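Local coordinates for protein InvG (Salmonella enterica subsp. enterica serovar Typhimurium, PDB 4G08) that forms a ring-shaped multimer with an apparent central pore in the outer membrane, as part of the type III secretion system that injects effectors into host cells, at residues 60-65 with 80-85. Sequence-based numbering, arbitrary orientation.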
ATOM      1  N   ALA A  60      -0.378  -6.728 -12.259  1.00 20.28           N
ATOM      2  CA  ALA A  60       0.914  -7.358 -12.470  1.00 19.39           C
ATOM      3  C   ALA A  60       1.962  -6.331 -12.872  1.00 21.53           C
ATOM      4  O   ALA A  60       3.114  -6.404 -12.446  1.00 21.66           O
ATOM      5  CB  ALA A  60       0.804  -8.432 -13.525  1.00 25.34           C
ATOM      6  N   LEU A  61       1.563  -5.386 -13.715  1.00 16.72           N
ATOM      7  CA  LEU A  61       2.462  -4.327 -14.146  1.00 22.44           C
ATOM      8  C   LEU A  61       2.880  -3.450 -12.980  1.00 18.13           C
ATOM      9  O   LEU A  61       4.040  -3.061 -12.865  1.00 20.66           O
ATOM     10  CB  LEU A  61       1.789  -3.467 -15.204  1.00 23.02           C
ATOM     11  CG  LEU A  61       2.743  -2.464 -15.835  1.00 21.62           C
ATOM     12  CD1 LEU A  61       3.971  -3.174 -16.364  1.00 25.74           C
ATOM     13  CD2 LEU A  61       2.044  -1.701 -16.940  1.00 25.16           C
ATOM     14  N   LEU A  62       1.917  -3.100 -12.141  1.00 20.33           N
ATOM     15  CA  LEU A  62       2.205  -2.306 -10.964  1.00 20.74           C
ATOM     16  C   LEU A  62       3.228  -2.984 -10.076  1.00 23.08           C
ATOM     17  O   LEU A  62       4.091  -2.322  -9.498  1.00 19.10           O
ATOM     18  CB  LEU A  62       0.933  -2.069 -10.174  1.00 24.78           C
ATOM     19  CG  LEU A  62       0.163  -0.837 -10.615  1.00 23.66           C
ATOM     20  CD1 LEU A  62      -1.212  -0.867  -9.996  1.00 25.64           C
ATOM     21  CD2 LEU A  62       0.896   0.417 -10.191  1.00 28.37           C
ATOM     22  N   GLU A  63       3.082  -4.288  -9.888  1.00 20.48           N
ATOM     23  CA  GLU A  63       4.022  -5.009  -9.052  1.00 19.38           C
ATOM     24  C   GLU A  63       5.410  -4.990  -9.662  1.00 18.24           C
ATOM     25  O   GLU A  63       6.393  -4.765  -8.968  1.00 18.58           O
ATOM     26  CB  GLU A  63       3.568  -6.445  -8.835  1.00 24.23           C
ATOM     27  CG  GLU A  63       2.279  -6.550  -8.050  1.00 34.83           C
ATOM     28  CD  GLU A  63       2.489  -7.078  -6.644  1.00 53.15           C
ATOM     29  OE1 GLU A  63       1.527  -7.033  -5.847  1.00 47.28           O
ATOM     30  OE2 GLU A  63       3.595  -7.583  -6.347  1.00 55.18           O
ATOM     31  N   LYS A  64       5.494  -5.205 -10.969  1.00 17.79           N
ATOM     32  CA  LYS A  64       6.791  -5.244 -11.615  1.00 14.35           C
ATOM     33  C   LYS A  64       7.458  -3.873 -11.620  1.00 14.76           C
ATOM     34  O   LYS A  64       8.641  -3.743 -11.298  1.00 18.41           O
ATOM     35  CB  LYS A  64       6.650  -5.749 -13.040  1.00 19.04           C
ATOM     36  CG  LYS A  64       7.978  -6.145 -13.637  1.00 22.76           C
ATOM     37  CD  LYS A  64       7.792  -6.856 -14.953  1.00 34.70           C
ATOM     38  CE  LYS A  64       7.942  -5.868 -16.087  1.00 40.24           C
ATOM     39  NZ  LYS A  64       8.102  -6.554 -17.393  1.00 34.17           N
ATOM     40  N   LEU A  65       6.702  -2.844 -11.977  1.00 14.82           N
ATOM     41  CA  LEU A  65       7.263  -1.499 -12.015  1.00 14.65           C
ATOM     42  C   LEU A  65       7.655  -1.027 -10.625  1.00 17.95           C
ATOM     43  O   LEU A  65       8.564  -0.214 -10.474  1.00 18.50           O
ATOM     44  CB  LEU A  65       6.284  -0.509 -12.637  1.00 19.50           C
ATOM     45  CG  LEU A  65       6.029  -0.724 -14.123  1.00 21.90           C
ATOM     46  CD1 LEU A  65       5.067   0.316 -14.665  1.00 19.06           C
ATOM     47  CD2 LEU A  65       7.329  -0.718 -14.907  1.00 21.62           C
ATOM     48  N   ILE A  80      -6.300   3.704  -6.336  1.00 11.47           N
ATOM     49  CA  ILE A  80      -4.945   3.168  -6.290  1.00 11.87           C
ATOM     50  C   ILE A  80      -3.963   4.283  -5.951  1.00 15.74           C
ATOM     51  O   ILE A  80      -3.985   5.350  -6.567  1.00 13.92           O
ATOM     52  CB  ILE A  80      -4.547   2.533  -7.634  1.00 13.05           C
ATOM     53  CG1 ILE A  80      -5.462   1.348  -7.946  1.00 19.61           C
ATOM     54  CG2 ILE A  80      -3.093   2.086  -7.606  1.00 15.52           C
ATOM     55  CD1 ILE A  80      -5.213   0.722  -9.301  1.00 20.70           C
ATOM     56  N   TYR A  81      -3.135   4.058  -4.946  1.00 13.39           N
ATOM     57  CA  TYR A  81      -2.163   5.042  -4.496  1.00 11.10           C
ATOM     58  C   TYR A  81      -0.773   4.550  -4.822  1.00 13.35           C
ATOM     59  O   TYR A  81      -0.423   3.469  -4.531  1.00 13.48           O
ATOM     60  CB  TYR A  81      -2.274   5.309  -2.986  1.00 12.69           C
ATOM     61  CG  TYR A  81      -3.634   5.727  -2.515  1.00 18.56           C
ATOM     62  CD1 TYR A  81      -4.635   4.803  -2.378  1.00 17.59           C
ATOM     63  CD2 TYR A  81      -3.911   7.018  -2.174  1.00 23.43           C
ATOM     64  CE1 TYR A  81      -5.841   5.149  -1.969  1.00 25.05           C
ATOM     65  CE2 TYR A  81      -5.151   7.361  -1.752  1.00 22.56           C
ATOM     66  CZ  TYR A  81      -6.108   6.419  -1.654  1.00 26.06           C
ATOM     67  OH  TYR A  81      -7.373   6.701  -1.217  1.00 42.60           O
ATOM     68  N   ILE A  82       0.007   5.413  -5.419  1.00 10.37           N
ATOM     69  CA  ILE A  82       1.379   5.107  -5.799  1.00  8.93           C
ATOM     70  C   ILE A  82       2.340   6.118  -5.183  1.00  9.65           C
ATOM     71  O   ILE A  82       2.123   7.328  -5.251  1.00 12.95           O
ATOM     72  CB  ILE A  82       1.547   5.106  -7.330  1.00 11.50           C
ATOM     73  CG1 ILE A  82       0.663   4.018  -7.949  1.00 15.78           C
ATOM     74  CG2 ILE A  82       3.005   4.876  -7.705  1.00 15.42           C
ATOM     75  CD1 ILE A  82       0.401   4.209  -9.424  1.00 20.78           C
ATOM     76  N   TYR A  83       3.367   5.595  -4.522  1.00 12.43           N
ATOM     77  CA  TYR A  83       4.381   6.414  -3.869  1.00 14.77           C
ATOM     78  C   TYR A  83       5.760   5.970  -4.306  1.00 10.83           C
ATOM     79  O   TYR A  83       5.957   4.810  -4.650  1.00 12.19           O
ATOM     80  CB  TYR A  83       4.318   6.258  -2.354  1.00 12.46           C
ATOM     81  CG  TYR A  83       2.987   6.572  -1.745  1.00 10.98           C
ATOM     82  CD1 TYR A  83       2.034   5.582  -1.605  1.00 13.06           C
ATOM     83  CD2 TYR A  83       2.775   7.783  -1.106  1.00 11.92           C
ATOM     84  CE1 TYR A  83       0.844   5.827  -0.971  1.00 15.84           C
ATOM     85  CE2 TYR A  83       1.598   8.029  -0.439  1.00 15.82           C
ATOM     86  CZ  TYR A  83       0.637   7.044  -0.378  1.00 17.23           C
ATOM     87  OH  TYR A  83      -0.539   7.254   0.293  1.00 23.84           O
ATOM     88  N   ASP A  84       6.738   6.840  -4.078  1.00 14.74           N
ATOM     89  CA  ASP A  84       8.145   6.476  -4.159  1.00 15.34           C
ATOM     90  C   ASP A  84       8.493   5.632  -2.947  1.00 15.47           C
ATOM     91  O   ASP A  84       7.979   5.864  -1.859  1.00 14.96           O
ATOM     92  CB  ASP A  84       9.003   7.746  -4.178  1.00 16.04           C
ATOM     93  CG  ASP A  84      10.452   7.470  -4.532  1.00 34.71           C
ATOM     94  OD1 ASP A  84      10.738   7.268  -5.737  1.00 32.85           O
ATOM     95  OD2 ASP A  84      11.324   7.708  -3.669  1.00 25.92           O
ATOM     96  N   ALA A  85       9.448   4.731  -3.092  1.00 17.02           N
ATOM     97  CA  ALA A  85       9.837   3.910  -1.962  1.00 20.87           C
ATOM     98  C   ALA A  85      10.328   4.789  -0.818  1.00 26.59           C
ATOM     99  O   ALA A  85      10.180   4.438   0.352  1.00 22.79           O
ATOM    100  CB  ALA A  85      10.909   2.917  -2.369  1.00 21.47           C
TER
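L62 reaches from helix 58-69 toward strand 80-84 and divides its two methyl groups between alternate residues of the strand: CD2 goes to I82 and CD1 to I80. The closer approach is end to end, L62 CD2 lying 3.9 Å from I82 CD1, with the two side chains set at an oblique angle to each other. The other branch is slightly looser, L62 CD1 standing 4.2 Å from I80 CG2, the short branch of that isoleucine. The long arm of I80 is only slightly farther, its CD1 being 4.4 Å from L62 CD1, whereas I82 meets the leucine with the far end of its long arm. In I82, CG1 stands anti to the carbonyl carbon (chi1 -62°), and the extended chi2 of 161° carries CD1 on from there to L62.

The contact is wholly apolar, and all three residues are buried. The segments hide 109 Å² between them, a modest area that fits one leucine meeting two alternate isoleucines on the same face of a strand. Backbones stay well apart, with the CA atoms of L62 and I82 9.1 Å from each other, so side chains alone bridge the gap. F27 of helix 23-30 touches both L62 and I82, while W73 packs on L62 and F75 on I80 from strand 71-75, extending the apolar layer beyond this pair of segments.

Alternation along the strand turns I80 and I82 toward the helix, whereas Y81 and Y83 lie on its other face. Helices 23-30 and 58-69 thus pack together on the mixed sheet 38-40/80-84/71-75, whose central strand is 80-84, forming the two-helix and sheet core of the secretin N0 domain, here in the periplasmic part of InvG.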